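Local coordinates for seryl-tRNA synthetase (Pyrococcus horikoshii, PDB 2DQ0), which catalyses the ATP-dependent attachment of serine to tRNA(Ser), and probably also to tRNA(Sec), as a class II aminoacyl-tRNA synthetase, at residues 163-168 with 426-431; 172-177 with 294-299; 334-339 with 414-419. All blocks are in the same frame, centred on the assembly; numbering follows the deposited sequence.

How the contacts relate
The three contacts show how a class II core wraps secondary elements round one buried helix. Helix 410-420, which follows the motif 3 strand, supplies one side of contact 3 and also touches the other two. Leu-166 CD2 of contact 1 lies 3.8 Å from Leu-418 CD1 of contact 3, and Ile-296 CD1 of contact 2 lies 3.7 Å from Ile-414 CG2. Centres are about 12 Å apart for contacts 1 and 3, about 19 Å for 2 and 3, and about 15 Å for 1 and 2, where Val-163 packs on Gly-295. Contact 2 includes Phe-297, Arg-298 and Val-299 of the ligand pocket; the Ala-416 side chain is about 9 Å from the seryl-adenylate analogue; contact 1 lies away from the pocket.

Contact 1: 163-168 with 426-431; sequences VDLLEI and GTVRIP
Near the C-terminal end of the chain, Leu-165 and Ile-168 of helix 162-168 close on the turn at Gly-426, just ahead of the short strand 428-429. The contact illustrates how a helix can be seated on bare backbone: two methyl groups, one turn of helix apart, converge on the same glycine. Ile-168 brings CD1 to 3.4 Å from Gly-426 CA. Its CG1 branch sits between the backbone N and the carbonyl carbon (chi1 82°), which carries the ethyl end out to the turn. Leu-165 comes at the carbonyl instead, with CD2 3.6 Å from Gly-426 O. The same CD2 methyl reaches on to Val-428, 4.2 Å from Val-428 CG2, so one leucine branch spans the turn and the start of the strand. The backbone of the turn itself calls for glycine, because at a phi of 106° a beta carbon would be pressed against the preceding carbonyl oxygen. Methyl groups thus meet mainly glycine backbone, and of the four touching residues all but Ile-168 are buried. Beneath the contact lies helix 410-420, whose Leu-418 is touched by both Leu-165 and Val-428, while strand 428-429 pairs antiparallel with strand 442-443 and Ile-168 makes a backbone hydrogen bond to Val-446 near the chain end.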
loop_
_atom_site.group_PDB
_atom_site.type_symbol
_atom_site.label_atom_id
_atom_site.label_comp_id
_atom_site.label_asym_id
_atom_site.label_seq_id
_atom_site.Cartn_x
_atom_site.Cartn_y
_atom_site.Cartn_z
ATOM N N VAL A 163 6.219 10.141 20.958
ATOM C CA VAL A 163 7.410 10.146 20.131
ATOM C C VAL A 163 8.621 9.833 21.002
ATOM O O VAL A 163 9.435 8.976 20.680
ATOM C CB VAL A 163 7.626 11.509 19.471
ATOM C CG1 VAL A 163 8.595 11.364 18.320
ATOM C CG2 VAL A 163 6.288 12.090 19.007
ATOM N N ASP A 164 8.736 10.515 22.130
ATOM C CA ASP A 164 9.869 10.263 22.994
ATOM C C ASP A 164 9.869 8.850 23.542
ATOM O O ASP A 164 10.927 8.238 23.682
ATOM C CB ASP A 164 9.913 11.315 24.103
ATOM C CG ASP A 164 10.220 12.702 23.546
ATOM O OD1 ASP A 164 11.306 12.849 22.920
ATOM O OD2 ASP A 164 9.387 13.632 23.702
ATOM N N LEU A 165 8.685 8.317 23.829
ATOM C CA LEU A 165 8.581 6.964 24.335
ATOM C C LEU A 165 9.040 5.959 23.255
ATOM O O LEU A 165 9.718 4.977 23.556
ATOM C CB LEU A 165 7.141 6.691 24.797
ATOM C CG LEU A 165 6.805 7.302 26.177
ATOM C CD1 LEU A 165 5.300 7.344 26.391
ATOM C CD2 LEU A 165 7.482 6.489 27.309
ATOM N N LEU A 166 8.714 6.204 21.991
ATOM C CA LEU A 166 9.150 5.252 20.974
ATOM C C LEU A 166 10.658 5.150 20.971
ATOM O O LEU A 166 11.217 4.072 20.735
ATOM C CB LEU A 166 8.671 5.650 19.582
ATOM C CG LEU A 166 7.189 5.434 19.295
ATOM C CD1 LEU A 166 6.785 6.276 18.101
ATOM C CD2 LEU A 166 6.917 3.956 19.031
ATOM N N GLU A 167 11.303 6.280 21.250
ATOM C CA GLU A 167 12.756 6.392 21.276
ATOM C C GLU A 167 13.366 5.625 22.436
ATOM O O GLU A 167 14.230 4.783 22.237
ATOM C CB GLU A 167 13.156 7.863 21.380
ATOM C CG GLU A 167 14.301 8.310 20.466
ATOM C CD GLU A 167 15.609 7.569 20.710
ATOM O OE1 GLU A 167 15.728 6.389 20.308
ATOM O OE2 GLU A 167 16.522 8.176 21.307
ATOM N N ILE A 168 12.907 5.905 23.653
ATOM C CA ILE A 168 13.457 5.233 24.816
ATOM C C ILE A 168 13.137 3.732 24.772
ATOM O O ILE A 168 13.866 2.911 25.322
ATOM C CB ILE A 168 12.941 5.890 26.142
ATOM C CG1 ILE A 168 11.563 5.370 26.514
ATOM C CG2 ILE A 168 12.845 7.402 25.994
ATOM C CD1 ILE A 168 11.606 4.434 27.691
ATOM N N GLY A 426 9.726 5.206 31.712
ATOM C CA GLY A 426 9.536 4.995 30.280
ATOM C C GLY A 426 8.904 3.644 29.961
ATOM O O GLY A 426 8.380 3.416 28.870
ATOM N N THR A 427 8.970 2.734 30.924
ATOM C CA THR A 427 8.373 1.435 30.763
ATOM C C THR A 427 6.913 1.637 30.442
ATOM O O THR A 427 6.232 2.457 31.060
ATOM C CB THR A 427 8.442 0.640 32.035
ATOM O OG1 THR A 427 9.810 0.499 32.421
ATOM C CG2 THR A 427 7.806 -0.732 31.837
ATOM N N VAL A 428 6.428 0.877 29.474
ATOM C CA VAL A 428 5.046 0.981 29.072
ATOM C C VAL A 428 4.365 -0.344 29.296
ATOM O O VAL A 428 4.773 -1.355 28.746
ATOM C CB VAL A 428 4.950 1.400 27.604
ATOM C CG1 VAL A 428 3.555 1.113 27.057
ATOM C CG2 VAL A 428 5.272 2.870 27.494
ATOM N N ARG A 429 3.329 -0.336 30.123
ATOM C CA ARG A 429 2.597 -1.559 30.418
ATOM C C ARG A 429 1.565 -1.761 29.333
ATOM O O ARG A 429 0.940 -0.804 28.888
ATOM C CB ARG A 429 1.940 -1.473 31.804
ATOM C CG ARG A 429 2.969 -1.426 32.929
ATOM C CD ARG A 429 2.338 -1.366 34.306
ATOM N NE ARG A 429 2.204 -2.694 34.902
ATOM C CZ ARG A 429 1.662 -2.928 36.093
ATOM N NH1 ARG A 429 1.585 -4.168 36.558
ATOM N NH2 ARG A 429 1.192 -1.921 36.820
ATOM N N ILE A 430 1.403 -2.996 28.872
ATOM C CA ILE A 430 0.418 -3.217 27.834
ATOM C C ILE A 430 -0.826 -3.850 28.454
ATOM O O ILE A 430 -0.730 -4.751 29.266
ATOM C CB ILE A 430 1.020 -4.039 26.614
ATOM C CG1 ILE A 430 0.437 -5.424 26.549
ATOM C CG2 ILE A 430 2.529 -4.081 26.668
ATOM C CD1 ILE A 430 -0.799 -5.440 25.725
ATOM N N PRO A 431 -2.014 -3.337 28.100
ATOM C CA PRO A 431 -3.320 -3.807 28.591
ATOM C C PRO A 431 -3.447 -5.328 28.564
ATOM O O PRO A 431 -3.159 -5.954 27.546
ATOM C CB PRO A 431 -4.314 -3.154 27.633
ATOM C CG PRO A 431 -3.602 -1.912 27.178
ATOM C CD PRO A 431 -2.174 -2.348 27.014
#

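Contact 2: 172-177 with 294-299; sequences ADFARA and KGIFRV. With SSA (5'-O-(N-(L-seryl)-sulfamoyl)adenosine), chain G; SO4 (sulfate ion), chain F; SO4 (sulfate ion), chain D.
Phe-174, at the turn between strand 172-173 and helix 175-180, drives its ring against the final part of the class II motif 2 loop, 294-299. The far end of the ring does the touching. Atom CZ of Phe-174 stops 3.3 Å from Gly-295 CA, while its CE2 is 3.4 Å from Gly-295 O. With CG anti to the carbonyl carbon (chi1 -72°), the ring extends from the turn toward the loop. One face, near its rim, carries Lys-294 O 4.1 Å above the plane; at the edge, near that plane, Ile-296 brings CG2 to 4.0 Å from Phe-174 CZ. One residue earlier, Asp-173 organises the helix start. Its OD1 accepts a capping bond from Arg-176 N, 2.9 Å away and 40° out of the carboxylate plane, and its OD2 takes Arg-176 NH2 on the syn side in a salt bridge. Replacing Asp-173 by alanine removes both acceptors, which would probably leave Arg-176 N without its capping bond and NH2 without its carboxylate mate. The same guanidinium uses NE for a salt bridge to Glu-264 of the second subunit. Beyond Ile-296 the loop reads adenine through its backbone: Val-299 N donates to N1 of the seryl-adenylate analogue at 3.0 Å, and N6 of that ligand returns a bond to Val-299 O.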
loop_
_atom_site.group_PDB
_atom_site.type_symbol
_atom_site.label_atom_id
_atom_site.label_comp_id
_atom_site.label_asym_id
_atom_site.label_seq_id
_atom_site.Cartn_x
_atom_site.Cartn_y
_atom_site.Cartn_z
ATOM N N ALA A 172 11.096 2.725 17.058
ATOM C CA ALA A 172 10.936 3.394 15.777
ATOM C C ALA A 172 12.226 4.040 15.310
ATOM O O ALA A 172 13.160 4.252 16.081
ATOM C CB ALA A 172 9.853 4.447 15.879
ATOM N N ASP A 173 12.291 4.318 14.020
ATOM C CA ASP A 173 13.445 5.006 13.475
ATOM C C ASP A 173 12.804 5.949 12.465
ATOM O O ASP A 173 12.272 5.528 11.438
ATOM C CB ASP A 173 14.436 4.040 12.813
ATOM C CG ASP A 173 15.711 4.739 12.299
ATOM O OD1 ASP A 173 15.698 5.958 11.992
ATOM O OD2 ASP A 173 16.732 4.038 12.173
ATOM N N PHE A 174 12.819 7.230 12.811
ATOM C CA PHE A 174 12.247 8.254 11.985
ATOM C C PHE A 174 13.248 8.803 10.989
ATOM O O PHE A 174 12.965 8.951 9.792
ATOM C CB PHE A 174 11.706 9.372 12.870
ATOM C CG PHE A 174 10.455 8.992 13.617
ATOM C CD1 PHE A 174 10.496 8.699 14.970
ATOM C CD2 PHE A 174 9.224 8.909 12.949
ATOM C CE1 PHE A 174 9.335 8.329 15.650
ATOM C CE2 PHE A 174 8.067 8.539 13.624
ATOM C CZ PHE A 174 8.122 8.248 14.976
ATOM N N ALA A 175 14.437 9.081 11.479
ATOM C CA ALA A 175 15.449 9.667 10.626
ATOM C C ALA A 175 15.730 8.838 9.391
ATOM O O ALA A 175 15.844 9.381 8.302
ATOM C CB ALA A 175 16.747 9.925 11.426
ATOM N N ARG A 176 15.810 7.522 9.526
ATOM C CA ARG A 176 16.107 6.746 8.337
ATOM C C ARG A 176 14.879 6.669 7.407
ATOM O O ARG A 176 14.997 6.450 6.214
ATOM C CB ARG A 176 16.631 5.370 8.746
ATOM C CG ARG A 176 17.949 5.440 9.512
ATOM C CD ARG A 176 18.595 4.070 9.562
ATOM N NE ARG A 176 19.941 4.117 10.112
ATOM C CZ ARG A 176 20.226 4.199 11.411
ATOM N NH1 ARG A 176 21.484 4.237 11.811
ATOM N NH2 ARG A 176 19.257 4.217 12.312
ATOM N N ALA A 177 13.697 6.885 7.956
ATOM C CA ALA A 177 12.512 6.873 7.129
ATOM C C ALA A 177 12.475 8.146 6.267
ATOM O O ALA A 177 12.090 8.103 5.101
ATOM C CB ALA A 177 11.288 6.778 7.991
ATOM N N LYS A 294 5.223 14.927 16.186
ATOM C CA LYS A 294 6.215 14.418 15.214
ATOM C C LYS A 294 6.502 12.926 15.017
ATOM O O LYS A 294 7.467 12.564 14.328
ATOM C CB LYS A 294 7.558 15.132 15.441
ATOM C CG LYS A 294 7.568 16.108 16.610
ATOM C CD LYS A 294 7.321 15.416 17.949
ATOM C CE LYS A 294 6.946 16.433 19.028
ATOM N NZ LYS A 294 6.622 15.797 20.329
ATOM N N GLY A 295 5.670 12.066 15.585
ATOM C CA GLY A 295 5.897 10.641 15.427
ATOM C C GLY A 295 4.953 9.895 14.494
ATOM O O GLY A 295 5.058 9.998 13.280
ATOM N N ILE A 296 4.026 9.134 15.063
ATOM C CA ILE A 296 3.098 8.357 14.256
ATOM C C ILE A 296 1.641 8.732 14.459
ATOM O O ILE A 296 0.730 7.922 14.249
ATOM C CB ILE A 296 3.257 6.856 14.532
ATOM C CG1 ILE A 296 2.929 6.544 15.996
ATOM C CG2 ILE A 296 4.648 6.419 14.175
ATOM C CD1 ILE A 296 3.094 5.045 16.376
ATOM N N PHE A 297 1.423 9.970 14.869
ATOM C CA PHE A 297 0.073 10.450 15.086
ATOM C C PHE A 297 -0.603 10.823 13.764
ATOM O O PHE A 297 -1.776 10.536 13.548
ATOM C CB PHE A 297 0.098 11.679 15.979
ATOM C CG PHE A 297 -1.254 12.174 16.330
ATOM C CD1 PHE A 297 -2.034 11.491 17.275
ATOM C CD2 PHE A 297 -1.798 13.282 15.673
ATOM C CE1 PHE A 297 -3.346 11.900 17.560
ATOM C CE2 PHE A 297 -3.119 13.704 15.952
ATOM C CZ PHE A 297 -3.891 13.000 16.902
ATOM N N ARG A 298 0.141 11.497 12.897
ATOM C CA ARG A 298 -0.391 11.924 11.617
ATOM C C ARG A 298 0.687 11.674 10.563
ATOM O O ARG A 298 1.587 12.489 10.342
ATOM C CB ARG A 298 -0.786 13.411 11.677
ATOM C CG ARG A 298 -1.195 13.983 10.336
ATOM C CD ARG A 298 -1.486 15.461 10.424
ATOM N NE ARG A 298 -2.814 15.709 10.955
ATOM C CZ ARG A 298 -3.057 16.266 12.136
ATOM N NH1 ARG A 298 -2.053 16.639 12.921
ATOM N NH2 ARG A 298 -4.312 16.459 12.523
ATOM N N VAL A 299 0.573 10.531 9.906
ATOM C CA VAL A 299 1.545 10.139 8.925
ATOM C C VAL A 299 0.918 9.777 7.589
ATOM O O VAL A 299 -0.304 9.789 7.415
ATOM C CB VAL A 299 2.308 8.946 9.452
ATOM C CG1 VAL A 299 3.207 9.379 10.596
ATOM C CG2 VAL A 299 1.299 7.891 9.967
HETATM N N10 SSA G . -13.436 5.392 7.208
HETATM C CA SSA G . -13.512 6.350 8.326
HETATM C CB SSA G . -13.761 5.643 9.631
HETATM O OG SSA G . -12.613 4.917 10.084
HETATM C C9 SSA G . -12.248 7.184 8.495
HETATM O O9 SSA G . -11.239 6.946 7.835
HETATM N N8 SSA G . -12.303 8.190 9.376
HETATM S S1 SSA G . -11.004 9.091 9.660
HETATM O O1S SSA G . -10.695 9.737 8.392
HETATM O O2S SSA G . -11.322 9.895 10.834
HETATM O "O5'" SSA G . -9.885 8.044 9.995
HETATM C "C5'" SSA G . -10.080 7.142 11.066
HETATM C "C4'" SSA G . -8.954 7.196 12.051
HETATM O "O4'" SSA G . -7.712 6.820 11.426
HETATM C "C3'" SSA G . -8.639 8.524 12.709
HETATM O "O3'" SSA G . -9.574 8.784 13.735
HETATM C "C2'" SSA G . -7.275 8.195 13.289
HETATM O "O2'" SSA G . -7.310 7.340 14.406
HETATM C "C1'" SSA G . -6.639 7.465 12.099
HETATM N N9 SSA G . -6.002 8.347 11.125
HETATM C C8 SSA G . -6.580 9.152 10.157
HETATM N N7 SSA G . -5.711 9.824 9.446
HETATM C C5 SSA G . -4.482 9.446 9.978
HETATM C C6 SSA G . -3.146 9.820 9.672
HETATM N N6 SSA G . -2.836 10.688 8.714
HETATM N N1 SSA G . -2.134 9.242 10.390
HETATM C C2 SSA G . -2.456 8.352 11.355
HETATM N N3 SSA G . -3.681 7.927 11.737
HETATM C C4 SSA G . -4.652 8.528 11.011
HETATM S S SO4 F . 14.900 8.954 15.167
HETATM O O1 SO4 F . 14.296 10.245 14.786
HETATM O O2 SO4 F . 15.314 9.006 16.590
HETATM O O3 SO4 F . 16.076 8.677 14.313
HETATM O O4 SO4 F . 13.918 7.873 14.997
HETATM S S SO4 D . -1.107 18.407 15.669
HETATM O O1 SO4 D . -0.504 17.338 14.847
HETATM O O2 SO4 D . -0.675 18.222 17.068
HETATM O O3 SO4 D . -0.686 19.745 15.199
HETATM O O4 SO4 D . -2.573 18.313 15.565
#

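Contact 3: 334-339 with 414-419; sequences LEIPYR and IVAILE
Leaving helix 316-333 through a Schellman motif in which Glu-335 has positive phi (56°), the backbone passes over helix 410-420 so that Ile-336 CA comes 7.0 Å from Ala-416 CA. Helix 410-420 belongs to motif 3 of the class II synthetase fold, and segment 334-339 is the link from helix 316-333 into strand 338-342 of the catalytic sheet. A single branched residue does most of the work here: both arms of Ile-336 meet Ala-416, and the longer one reaches on to Ile-417. The CG2 methyl of Ile-336 is 4.0 Å from Ala-416 CB, and the small alanine lets the isoleucine lie near the helix backbone. The other branch has CG1 anti to the carbonyl carbon (chi1 -58°) and reaches Ile-417, with Ile-336 CD1 4.0 Å from Ile-417 CA. Further back, Leu-334 and Ile-417 cross obliquely, with Leu-334 CG 4.1 Å from Ile-417 CD1. All four residues are buried. Leu-334 also packs on Leu-199 and Phe-202 of helix 190-209, and its carbonyl accepts from His-421 just beyond helix 410-420. The side chain of Ala-416 is about 5 Å from that of Val-371, a predicted ATP-binding residue. Closest of all in this contact, Ile-336 CD1 lies 3.6 Å from Ala-416 O, the same oxygen that accepts a hydrogen bond from Asn-420 ND2.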
loop_
_atom_site.group_PDB
_atom_site.type_symbol
_atom_site.label_atom_id
_atom_site.label_comp_id
_atom_site.label_asym_id
_atom_site.label_seq_id
_atom_site.Cartn_x
_atom_site.Cartn_y
_atom_site.Cartn_z
ATOM N N LEU A 334 -8.796 -1.780 26.239
ATOM C CA LEU A 334 -7.432 -1.300 26.099
ATOM C C LEU A 334 -7.108 -0.351 27.263
ATOM O O LEU A 334 -5.989 0.166 27.369
ATOM C CB LEU A 334 -7.294 -0.572 24.760
ATOM C CG LEU A 334 -6.512 -1.249 23.637
ATOM C CD1 LEU A 334 -6.356 -2.697 23.918
ATOM C CD2 LEU A 334 -7.197 -1.021 22.316
ATOM N N GLU A 335 -8.105 -0.132 28.123
ATOM C CA GLU A 335 -7.976 0.731 29.298
ATOM C C GLU A 335 -7.519 2.139 28.905
ATOM O O GLU A 335 -6.568 2.690 29.482
ATOM C CB GLU A 335 -6.979 0.125 30.297
ATOM C CG GLU A 335 -7.273 -1.308 30.742
ATOM C CD GLU A 335 -6.155 -1.902 31.601
ATOM O OE1 GLU A 335 -5.936 -3.141 31.561
ATOM O OE2 GLU A 335 -5.490 -1.127 32.328
ATOM N N ILE A 336 -8.198 2.720 27.920
ATOM C CA ILE A 336 -7.848 4.061 27.468
ATOM C C ILE A 336 -8.973 5.047 27.751
ATOM O O ILE A 336 -10.037 4.996 27.123
ATOM C CB ILE A 336 -7.521 4.099 25.949
ATOM C CG1 ILE A 336 -6.367 3.135 25.632
ATOM C CG2 ILE A 336 -7.108 5.521 25.546
ATOM C CD1 ILE A 336 -5.015 3.521 26.275
ATOM N N PRO A 337 -8.751 5.966 28.699
ATOM C CA PRO A 337 -9.808 6.933 29.004
ATOM C C PRO A 337 -10.076 7.812 27.773
ATOM O O PRO A 337 -9.174 8.123 27.005
ATOM C CB PRO A 337 -9.258 7.678 30.227
ATOM C CG PRO A 337 -7.762 7.643 30.000
ATOM C CD PRO A 337 -7.509 6.248 29.444
ATOM N N TYR A 338 -11.330 8.195 27.583
ATOM C CA TYR A 338 -11.711 8.966 26.410
ATOM C C TYR A 338 -13.020 9.697 26.649
ATOM O O TYR A 338 -13.650 9.582 27.704
ATOM C CB TYR A 338 -11.891 8.009 25.221
ATOM C CG TYR A 338 -13.070 7.043 25.365
ATOM C CD1 TYR A 338 -14.369 7.446 25.062
ATOM C CD2 TYR A 338 -12.888 5.739 25.847
ATOM C CE1 TYR A 338 -15.465 6.589 25.235
ATOM C CE2 TYR A 338 -13.982 4.863 26.028
ATOM C CZ TYR A 338 -15.268 5.300 25.722
ATOM O OH TYR A 338 -16.358 4.475 25.939
ATOM N N ARG A 339 -13.424 10.441 25.636
ATOM C CA ARG A 339 -14.671 11.168 25.665
ATOM C C ARG A 339 -15.168 11.049 24.214
ATOM O O ARG A 339 -14.366 11.096 23.284
ATOM C CB ARG A 339 -14.419 12.637 26.057
ATOM C CG ARG A 339 -13.714 13.460 24.992
ATOM C CD ARG A 339 -13.487 14.902 25.386
ATOM N NE ARG A 339 -13.170 15.665 24.185
ATOM C CZ ARG A 339 -13.304 16.980 24.059
ATOM N NH1 ARG A 339 -12.998 17.570 22.910
ATOM N NH2 ARG A 339 -13.746 17.704 25.077
ATOM N N ILE A 414 -1.609 3.076 19.243
ATOM C CA ILE A 414 -0.291 2.886 19.796
ATOM C C ILE A 414 0.110 4.129 20.581
ATOM O O ILE A 414 0.690 4.004 21.654
ATOM C CB ILE A 414 0.742 2.562 18.665
ATOM C CG1 ILE A 414 0.557 1.113 18.205
ATOM C CG2 ILE A 414 2.184 2.782 19.144
ATOM C CD1 ILE A 414 1.503 0.718 17.086
ATOM N N VAL A 415 -0.200 5.326 20.071
ATOM C CA VAL A 415 0.167 6.525 20.820
ATOM C C VAL A 415 -0.644 6.525 22.114
ATOM O O VAL A 415 -0.081 6.700 23.203
ATOM C CB VAL A 415 -0.076 7.888 20.042
ATOM C CG1 VAL A 415 0.648 7.886 18.728
ATOM C CG2 VAL A 415 -1.522 8.121 19.812
ATOM N N ALA A 416 -1.950 6.281 22.009
ATOM C CA ALA A 416 -2.769 6.278 23.211
ATOM C C ALA A 416 -2.243 5.290 24.253
ATOM O O ALA A 416 -2.205 5.612 25.447
ATOM C CB ALA A 416 -4.227 5.983 22.878
ATOM N N ILE A 417 -1.807 4.109 23.811
ATOM C CA ILE A 417 -1.309 3.113 24.750
ATOM C C ILE A 417 0.009 3.533 25.370
ATOM O O ILE A 417 0.205 3.358 26.570
ATOM C CB ILE A 417 -1.175 1.716 24.083
ATOM C CG1 ILE A 417 -2.578 1.170 23.795
ATOM C CG2 ILE A 417 -0.370 0.750 24.972
ATOM C CD1 ILE A 417 -2.594 -0.164 23.107
ATOM N N LEU A 418 0.902 4.107 24.571
ATOM C CA LEU A 418 2.200 4.536 25.101
ATOM C C LEU A 418 2.030 5.682 26.099
ATOM O O LEU A 418 2.630 5.685 27.174
ATOM C CB LEU A 418 3.143 4.989 23.973
ATOM C CG LEU A 418 3.658 3.951 22.970
ATOM C CD1 LEU A 418 4.563 4.593 21.922
ATOM C CD2 LEU A 418 4.424 2.894 23.737
ATOM N N GLU A 419 1.207 6.658 25.746
ATOM C CA GLU A 419 1.032 7.783 26.626
ATOM C C GLU A 419 0.194 7.489 27.856
ATOM O O GLU A 419 0.462 8.030 28.909
ATOM C CB GLU A 419 0.495 8.999 25.844
ATOM C CG GLU A 419 1.611 9.702 25.044
ATOM C CD GLU A 419 1.221 11.041 24.390
ATOM O OE1 GLU A 419 0.295 11.734 24.886
ATOM O OE2 GLU A 419 1.882 11.418 23.384
#